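PDB 1Y0H: putative monooxygenase Rv0793 from Mycobacterium tuberculosis, which is a putative monooxygenase that may take part in antibiotic biosynthesis or scavenge reactive oxygen species, and works as a homodimer. Local coordinates for residues Val8-Met13 with Val89-Leu94; Cys39-Leu44 with Phe56-Ser61. All blocks are in the same frame, centred on the assembly; numbering follows the deposited sequence.

Interaction 1 (Val8-Met13 with Val89-Leu94); sequences VIARFM and VAVTVL
F12 and V89 make the densest spot where strand 6-12 runs antiparallel to strand 90-96, the last strand of this ferredoxin-like sheet. V89 stands alongside the ring with both methyls on one side of its plane: CG1, anti to the backbone N (chi1 -176°), lies over one face, 3.9 Å from the F12 ring centroid in a CH-pi contact, while V89 CG2 comes to 3.4 Å from F12 CE2. Y77, V81, L22 and L26 pack around this pair, in the core between sheet and helices. Farther along the same face, beside V8 and A10, the packing slackens: exposed V91 meets V8 obliquely, CG1 to CG1 at 3.8 Å. On the other face the I9 and L94 side chains cross obliquely, CD1 to CD1 at 3.6 Å, next to I9 of the second subunit, and R11 bends away from A90 to a salt bridge with E52. Two hydrogen-bonded pairs, I9-T92 and R11-A90, hold the backbones; T92 N to I9 O is straightest (2.8 Å, 171° at the hydrogen). With backbone groups matched, the F12 face can turn apolar side chains to the helices while the I9 face, mixing apolar groups with R11 and T92, meets the second subunit.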
ATOM      1  N   VAL A   8      -0.904  -6.931   0.810  1.00 11.58           N
ATOM      2  CA  VAL A   8      -0.839  -6.948  -0.642  1.00 12.52           C
ATOM      3  C   VAL A   8      -1.234  -5.568  -1.126  1.00 12.14           C
ATOM      4  O   VAL A   8      -2.181  -4.962  -0.600  1.00 12.64           O
ATOM      5  CB  VAL A   8      -1.833  -7.980  -1.257  1.00 12.47           C
ATOM      6  CG1 VAL A   8      -1.732  -8.008  -2.782  1.00 13.98           C
ATOM      7  CG2 VAL A   8      -1.597  -9.369  -0.687  1.00 12.90           C
ATOM      8  N   ILE A   9      -0.477  -5.055  -2.092  1.00 12.17           N
ATOM      9  CA  ILE A   9      -0.901  -3.872  -2.833  1.00 12.97           C
ATOM     10  C   ILE A   9      -1.247  -4.353  -4.228  1.00 11.77           C
ATOM     11  O   ILE A   9      -0.453  -5.037  -4.865  1.00 12.47           O
ATOM     12  CB  ILE A   9       0.216  -2.804  -2.924  1.00 13.51           C
ATOM     13  CG1 ILE A   9       0.567  -2.285  -1.542  1.00 15.04           C
ATOM     14  CG2 ILE A   9      -0.218  -1.620  -3.841  1.00 13.94           C
ATOM     15  CD1 ILE A   9       1.864  -1.444  -1.508  1.00 15.88           C
ATOM     16  N   ALA A  10      -2.429  -3.978  -4.705  1.00 10.78           N
ATOM     17  CA  ALA A  10      -2.827  -4.305  -6.076  1.00 10.96           C
ATOM     18  C   ALA A  10      -3.204  -3.004  -6.754  1.00 11.20           C
ATOM     19  O   ALA A  10      -4.077  -2.270  -6.263  1.00 12.15           O
ATOM     20  CB  ALA A  10      -3.998  -5.269  -6.087  1.00 11.51           C
ATOM     21  N   ARG A  11      -2.557  -2.739  -7.882  1.00 11.99           N
ATOM     22  CA  ARG A  11      -2.779  -1.502  -8.649  1.00 12.10           C
ATOM     23  C   ARG A  11      -3.447  -1.821  -9.972  1.00 11.77           C
ATOM     24  O   ARG A  11      -3.001  -2.722 -10.701  1.00 12.61           O
ATOM     25  CB  ARG A  11      -1.452  -0.773  -8.896  1.00 13.09           C
ATOM     26  CG  ARG A  11      -0.611  -0.627  -7.647  1.00 17.15           C
ATOM     27  CD  ARG A  11       0.585   0.294  -7.862  0.65 20.95           C
ATOM     28  NE  ARG A  11       0.340   1.562  -7.174  0.65 22.42           N
ATOM     29  CZ  ARG A  11       1.060   2.038  -6.162  0.65 24.10           C
ATOM     30  NH1 ARG A  11       0.709   3.183  -5.609  0.65 24.59           N
ATOM     31  NH2 ARG A  11       2.137   1.399  -5.706  0.65 22.71           N
ATOM     32  N   PHE A  12      -4.512  -1.070 -10.278  1.00 10.82           N
ATOM     33  CA  PHE A  12      -5.322  -1.301 -11.482  1.00 11.08           C
ATOM     34  C   PHE A  12      -5.329  -0.055 -12.337  1.00 11.34           C
ATOM     35  O   PHE A  12      -5.606   1.036 -11.837  1.00 11.17           O
ATOM     36  CB  PHE A  12      -6.769  -1.632 -11.123  1.00 11.19           C
ATOM     37  CG  PHE A  12      -6.914  -2.762 -10.146  1.00 10.65           C
ATOM     38  CD1 PHE A  12      -6.757  -2.539  -8.776  1.00 11.12           C
ATOM     39  CD2 PHE A  12      -7.215  -4.043 -10.597  1.00 10.42           C
ATOM     40  CE1 PHE A  12      -6.879  -3.606  -7.871  1.00 12.48           C
ATOM     41  CE2 PHE A  12      -7.359  -5.101  -9.703  1.00 13.17           C
ATOM     42  CZ  PHE A  12      -7.186  -4.884  -8.345  1.00 12.82           C
ATOM     43  N   MET A  13      -5.051  -0.226 -13.627  1.00 11.74           N
ATOM     44  CA  MET A  13      -5.025   0.901 -14.544  1.00 12.34           C
ATOM     45  C   MET A  13      -6.110   0.700 -15.612  1.00 12.16           C
ATOM     46  O   MET A  13      -5.852   0.151 -16.684  1.00 13.01           O
ATOM     47  CB  MET A  13      -3.614   1.087 -15.133  1.00 13.84           C
ATOM     48  CG  MET A  13      -2.546   1.501 -14.116  1.00 14.24           C
ATOM     49  SD  MET A  13      -2.003   0.139 -13.021  1.00 16.14           S
ATOM     50  CE  MET A  13      -0.465   0.787 -12.345  1.00 18.52           C
ATOM     51  N   VAL A  89      -3.006  -6.306 -13.768  1.00 12.14           N
ATOM     52  CA  VAL A  89      -2.975  -5.830 -12.376  1.00 13.09           C
ATOM     53  C   VAL A  89      -1.541  -5.953 -11.877  1.00 13.21           C
ATOM     54  O   VAL A  89      -0.874  -6.971 -12.104  1.00 13.94           O
ATOM     55  CB  VAL A  89      -3.917  -6.645 -11.444  1.00 13.62           C
ATOM     56  CG1 VAL A  89      -3.933  -6.060 -10.025  1.00 13.45           C
ATOM     57  CG2 VAL A  89      -5.343  -6.663 -11.985  1.00 14.52           C
ATOM     58  N   ALA A  90      -1.071  -4.899 -11.221  1.00 12.82           N
ATOM     59  CA  ALA A  90       0.259  -4.881 -10.641  1.00 13.70           C
ATOM     60  C   ALA A  90       0.138  -5.230  -9.166  1.00 13.81           C
ATOM     61  O   ALA A  90      -0.402  -4.448  -8.378  1.00 14.57           O
ATOM     62  CB  ALA A  90       0.898  -3.524 -10.833  1.00 14.05           C
ATOM     63  N   VAL A  91       0.633  -6.412  -8.809  1.00 14.00           N
ATOM     64  CA  VAL A  91       0.428  -6.970  -7.473  1.00 14.36           C
ATOM     65  C   VAL A  91       1.753  -7.130  -6.756  1.00 14.76           C
ATOM     66  O   VAL A  91       2.676  -7.741  -7.286  1.00 15.28           O
ATOM     67  CB  VAL A  91      -0.286  -8.353  -7.530  1.00 14.90           C
ATOM     68  CG1 VAL A  91      -0.370  -8.997  -6.149  1.00 16.26           C
ATOM     69  CG2 VAL A  91      -1.672  -8.221  -8.137  1.00 15.74           C
ATOM     70  N   THR A  92       1.829  -6.581  -5.549  1.00 14.36           N
ATOM     71  CA  THR A  92       2.997  -6.770  -4.697  1.00 15.39           C
ATOM     72  C   THR A  92       2.600  -7.386  -3.380  1.00 14.55           C
ATOM     73  O   THR A  92       1.736  -6.868  -2.677  1.00 14.38           O
ATOM     74  CB  THR A  92       3.718  -5.433  -4.448  1.00 15.32           C
ATOM     75  OG1 THR A  92       4.035  -4.836  -5.711  1.00 18.93           O
ATOM     76  CG2 THR A  92       5.005  -5.648  -3.655  1.00 17.75           C
ATOM     77  N   VAL A  93       3.238  -8.504  -3.043  1.00 13.91           N
ATOM     78  CA  VAL A  93       3.024  -9.102  -1.727  1.00 14.53           C
ATOM     79  C   VAL A  93       4.073  -8.557  -0.771  1.00 14.85           C
ATOM     80  O   VAL A  93       5.250  -8.467  -1.132  1.00 15.01           O
ATOM     81  CB  VAL A  93       3.042 -10.644  -1.796  1.00 15.03           C
ATOM     82  CG1 VAL A  93       2.933 -11.273  -0.394  1.00 15.84           C
ATOM     83  CG2 VAL A  93       1.918 -11.132  -2.716  1.00 15.68           C
ATOM     84  N   LEU A  94       3.632  -8.193   0.434  1.00 14.77           N
ATOM     85  CA  LEU A  94       4.464  -7.488   1.405  1.00 15.66           C
ATOM     86  C   LEU A  94       4.583  -8.214   2.739  1.00 16.06           C
ATOM     87  O   LEU A  94       3.595  -8.728   3.269  1.00 17.08           O
ATOM     88  CB  LEU A  94       3.911  -6.085   1.654  1.00 15.73           C
ATOM     89  CG  LEU A  94       3.732  -5.148   0.451  1.00 15.92           C
ATOM     90  CD1 LEU A  94       2.931  -3.925   0.888  1.00 16.00           C
ATOM     91  CD2 LEU A  94       5.082  -4.730  -0.109  1.00 16.53           C
TER

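Interaction 2 (Cys39-Leu44 with Phe56-Ser61); sequences CRSYDL and FERYRS. With ACT (acetate ion), chain C.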
ATOM      1  N   CYS A  39      -8.905 -12.058   6.953  1.00 11.92           N
ATOM      2  CA  CYS A  39      -8.675 -10.735   6.397  1.00 11.60           C
ATOM      3  C   CYS A  39      -8.704  -9.682   7.506  1.00 11.93           C
ATOM      4  O   CYS A  39      -9.746  -9.486   8.153  1.00 12.38           O
ATOM      5  CB  CYS A  39      -9.736 -10.393   5.345  1.00 10.71           C
ATOM      6  SG  CYS A  39      -9.477  -8.738   4.592  1.00 12.98           S
ATOM      7  N   ARG A  40      -7.562  -9.030   7.734  1.00 11.95           N
ATOM      8  CA  ARG A  40      -7.484  -7.932   8.691  1.00 12.17           C
ATOM      9  C   ARG A  40      -8.063  -6.634   8.111  1.00 11.90           C
ATOM     10  O   ARG A  40      -8.810  -5.929   8.784  1.00 12.39           O
ATOM     11  CB  ARG A  40      -6.051  -7.711   9.166  1.00 12.51           C
ATOM     12  CG  ARG A  40      -5.882  -6.390   9.877  1.00 14.82           C
ATOM     13  CD  ARG A  40      -4.493  -6.214  10.397  1.00 18.15           C
ATOM     14  NE  ARG A  40      -4.276  -4.832  10.817  1.00 21.67           N
ATOM     15  CZ  ARG A  40      -3.188  -4.414  11.455  1.00 23.61           C
ATOM     16  NH1 ARG A  40      -2.223  -5.277  11.766  1.00 24.34           N
ATOM     17  NH2 ARG A  40      -3.073  -3.140  11.804  1.00 24.61           N
ATOM     18  N   SER A  41      -7.697  -6.310   6.878  1.00 11.35           N
ATOM     19  CA  SER A  41      -8.295  -5.157   6.196  1.00 11.95           C
ATOM     20  C   SER A  41      -8.261  -5.315   4.679  1.00 11.66           C
ATOM     21  O   SER A  41      -7.492  -6.101   4.142  1.00 11.58           O
ATOM     22  CB  SER A  41      -7.596  -3.859   6.627  1.00 12.77           C
ATOM     23  OG  SER A  41      -6.238  -3.860   6.262  1.00 15.72           O
ATOM     24  N   TYR A  42      -9.120  -4.562   4.005  1.00 11.36           N
ATOM     25  CA  TYR A  42      -9.217  -4.596   2.546  1.00 11.20           C
ATOM     26  C   TYR A  42      -9.845  -3.269   2.157  1.00 12.34           C
ATOM     27  O   TYR A  42     -11.049  -3.083   2.313  1.00 12.69           O
ATOM     28  CB  TYR A  42     -10.105  -5.775   2.153  1.00 11.64           C
ATOM     29  CG  TYR A  42     -10.145  -6.150   0.693  1.00 11.07           C
ATOM     30  CD1 TYR A  42     -11.203  -5.733  -0.128  1.00 12.17           C
ATOM     31  CD2 TYR A  42      -9.164  -6.977   0.137  1.00 12.21           C
ATOM     32  CE1 TYR A  42     -11.272  -6.116  -1.471  1.00 13.11           C
ATOM     33  CE2 TYR A  42      -9.234  -7.363  -1.218  1.00 13.45           C
ATOM     34  CZ  TYR A  42     -10.289  -6.925  -2.003  1.00 12.94           C
ATOM     35  OH  TYR A  42     -10.366  -7.300  -3.317  1.00 14.14           O
ATOM     36  N   ASP A  43      -9.012  -2.344   1.686  1.00 11.91           N
ATOM     37  CA  ASP A  43      -9.429  -0.954   1.465  1.00 12.67           C
ATOM     38  C   ASP A  43      -9.129  -0.497   0.038  1.00 11.81           C
ATOM     39  O   ASP A  43      -8.070  -0.779  -0.500  1.00 11.53           O
ATOM     40  CB  ASP A  43      -8.741  -0.027   2.479  1.00 13.46           C
ATOM     41  CG  ASP A  43      -9.129  -0.347   3.910  1.00 14.71           C
ATOM     42  OD1 ASP A  43     -10.333  -0.543   4.163  1.00 15.22           O
ATOM     43  OD2 ASP A  43      -8.231  -0.400   4.775  1.00 18.76           O
ATOM     44  N   LEU A  44     -10.069   0.244  -0.541  1.00 11.10           N
ATOM     45  CA  LEU A  44      -9.962   0.696  -1.924  1.00 11.89           C
ATOM     46  C   LEU A  44      -9.700   2.198  -1.988  1.00 11.58           C
ATOM     47  O   LEU A  44     -10.369   2.982  -1.317  1.00 11.10           O
ATOM     48  CB  LEU A  44     -11.264   0.407  -2.679  1.00 12.73           C
ATOM     49  CG  LEU A  44     -11.357   0.847  -4.140  1.00 13.59           C
ATOM     50  CD1 LEU A  44     -10.306   0.186  -5.030  1.00 13.91           C
ATOM     51  CD2 LEU A  44     -12.758   0.537  -4.653  1.00 13.17           C
ATOM     52  N   PHE A  56      -5.360  -1.857  -0.909  1.00 11.40           N
ATOM     53  CA  PHE A  56      -4.414  -2.278   0.110  1.00 12.68           C
ATOM     54  C   PHE A  56      -5.100  -3.336   0.961  1.00 12.56           C
ATOM     55  O   PHE A  56      -6.170  -3.097   1.507  1.00 12.75           O
ATOM     56  CB  PHE A  56      -3.932  -1.105   0.968  1.00 12.72           C
ATOM     57  CG  PHE A  56      -2.734  -1.448   1.797  1.00 15.54           C
ATOM     58  CD1 PHE A  56      -2.859  -1.722   3.150  1.00 17.29           C
ATOM     59  CD2 PHE A  56      -1.485  -1.528   1.214  1.00 18.78           C
ATOM     60  CE1 PHE A  56      -1.736  -2.062   3.918  1.00 18.96           C
ATOM     61  CE2 PHE A  56      -0.354  -1.870   1.971  1.00 20.14           C
ATOM     62  CZ  PHE A  56      -0.495  -2.145   3.326  1.00 17.57           C
ATOM     63  N   GLU A  57      -4.464  -4.498   1.068  1.00 12.79           N
ATOM     64  CA  GLU A  57      -5.048  -5.664   1.725  1.00 13.35           C
ATOM     65  C   GLU A  57      -4.100  -6.169   2.797  1.00 12.78           C
ATOM     66  O   GLU A  57      -2.890  -6.188   2.600  1.00 12.82           O
ATOM     67  CB  GLU A  57      -5.247  -6.789   0.708  1.00 13.29           C
ATOM     68  CG  GLU A  57      -5.777  -6.325  -0.629  1.00 14.86           C
ATOM     69  CD  GLU A  57      -5.759  -7.392  -1.704  1.00 16.03           C
ATOM     70  OE1 GLU A  57      -5.728  -8.617  -1.385  1.00 16.95           O
ATOM     71  OE2 GLU A  57      -5.797  -6.985  -2.889  1.00 18.83           O
ATOM     72  N   ARG A  58      -4.664  -6.562   3.936  1.00 11.90           N
ATOM     73  CA  ARG A  58      -3.877  -7.142   5.019  1.00 11.78           C
ATOM     74  C   ARG A  58      -4.531  -8.437   5.470  1.00 11.48           C
ATOM     75  O   ARG A  58      -5.730  -8.461   5.729  1.00 11.30           O
ATOM     76  CB  ARG A  58      -3.840  -6.184   6.213  1.00 11.93           C
ATOM     77  CG  ARG A  58      -3.010  -4.927   6.052  1.00 14.18           C
ATOM     78  CD  ARG A  58      -3.138  -4.156   7.374  1.00 17.90           C
ATOM     79  NE  ARG A  58      -2.400  -2.899   7.422  1.00 23.11           N
ATOM     80  CZ  ARG A  58      -2.939  -1.704   7.213  1.00 24.51           C
ATOM     81  NH1 ARG A  58      -2.180  -0.621   7.285  1.00 26.58           N
ATOM     82  NH2 ARG A  58      -4.230  -1.589   6.919  1.00 26.15           N
ATOM     83  N   TYR A  59      -3.716  -9.487   5.599  1.00 10.91           N
ATOM     84  CA  TYR A  59      -4.167 -10.824   5.975  1.00 11.78           C
ATOM     85  C   TYR A  59      -3.430 -11.271   7.220  1.00 11.34           C
ATOM     86  O   TYR A  59      -2.280 -10.906   7.435  1.00 12.01           O
ATOM     87  CB  TYR A  59      -3.980 -11.814   4.815  1.00 11.42           C
ATOM     88  CG  TYR A  59      -4.815 -11.389   3.636  1.00 11.52           C
ATOM     89  CD1 TYR A  59      -6.168 -11.711   3.566  1.00 13.68           C
ATOM     90  CD2 TYR A  59      -4.263 -10.615   2.615  1.00 13.03           C
ATOM     91  CE1 TYR A  59      -6.964 -11.273   2.494  1.00 12.56           C
ATOM     92  CE2 TYR A  59      -5.054 -10.173   1.539  1.00 12.12           C
ATOM     93  CZ  TYR A  59      -6.403 -10.504   1.501  1.00 13.82           C
ATOM     94  OH  TYR A  59      -7.187 -10.075   0.445  1.00 13.73           O
ATOM     95  N   ARG A  60      -4.108 -12.068   8.032  1.00 11.42           N
ATOM     96  CA  ARG A  60      -3.557 -12.505   9.303  1.00 12.00           C
ATOM     97  C   ARG A  60      -2.399 -13.488   9.114  1.00 11.66           C
ATOM     98  O   ARG A  60      -1.589 -13.671  10.018  1.00 12.52           O
ATOM     99  CB  ARG A  60      -4.663 -13.098  10.184  1.00 12.81           C
ATOM    100  CG  ARG A  60      -5.823 -12.114  10.369  1.00 15.55           C
ATOM    101  CD  ARG A  60      -6.679 -12.354  11.610  1.00 21.64           C
ATOM    102  NE  ARG A  60      -7.220 -11.070  12.073  1.00 25.98           N
ATOM    103  CZ  ARG A  60      -8.325 -10.490  11.607  1.00 27.12           C
ATOM    104  NH1 ARG A  60      -9.058 -11.073  10.666  1.00 27.69           N
ATOM    105  NH2 ARG A  60      -8.704  -9.318  12.094  1.00 28.18           N
ATOM    106  N   SER A  61      -2.324 -14.106   7.937  1.00 11.40           N
ATOM    107  CA  SER A  61      -1.269 -15.087   7.628  1.00 11.38           C
ATOM    108  C   SER A  61      -1.169 -15.238   6.118  1.00 11.60           C
ATOM    109  O   SER A  61      -2.090 -14.859   5.396  1.00 11.75           O
ATOM    110  CB  SER A  61      -1.601 -16.453   8.253  1.00 11.24           C
ATOM    111  OG  SER A  61      -2.709 -17.070   7.604  1.00 11.59           O
TER
HETATM  112  C   ACT C 301      -7.777  -8.736  -4.858  1.00 20.44           C
HETATM  113  O   ACT C 301      -8.387  -9.146  -3.849  1.00 19.69           O
HETATM  114  OXT ACT C 301      -6.523  -8.828  -4.846  1.00 21.20           O
HETATM  115  CH3 ACT C 301      -8.524  -8.156  -6.016  1.00 20.19           C
HETATM  116  O   HOH W   1      -6.042  -2.268   4.239  1.00 17.66           O
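One carbonyl oxygen, R58 O, takes two backbone N-H groups, because a classic beta bulge at R40 and S41 breaks the regular ladder of the antiparallel hairpin 39-47/53-59. S41 N arrives in the carbonyl plane on a lone pair, whereas R40 N, at 2.8 Å from R58 O, sits above that plane and its bond is bent to 132°. The bulge brings R40 and R58 onto the same side, where R58 CD lies over one face of the R40 guanidinium. Their like charges come close, but each has an outside partner: R40 NH2 bonds to A100 O, and R58 NE forms a salt bridge to E99 of its own chain and NH1 one to D43 of the second subunit. The F56 ring turns its edge to the R58 guanidinium face, with CE1 3.5 Å above the centre of that group, and R58 NH2 gives an in-plane hydrogen bond to S41 OG at 3.1 Å.

On the opposite face, Y42 and E57 run side by side, ring and carboxylate planes 56° apart. Y59 OH donates to E57 OE1 at 2.8 Å. Y42 OH and H68 NE2 hydrogen-bond an acetate, probably from the crystallisation liquor, next to E57; E57 OE2 and acetate OXT, 2.8 Å apart, probably share a proton. Back beside S41, a water donates to F56 O (2.9 Å) and D43 OD2 and accepts a hydrogen bond from S41 OG.

In the fold
From the N terminus the chain first lays down strand 6-12, whose partner in interaction 1 arrives only near the C terminus, with 75 residues between the two segments. Within that span, after helix 19-35, interaction 2 closes the short hairpin loop between strands 39-47 and 53-59; it therefore nests in interaction 1 without crossing it. The two meet where strands 6-12 and 53-59 are neighbours: V8 N lies 2.8 Å from E57 O, a probable hydrogen bond, and F56 packs on I9 and L94. Together they join all four strands, in the order 39-47, 53-59, 6-12, 90-96, and both outer strands continue the sheet into the second subunit.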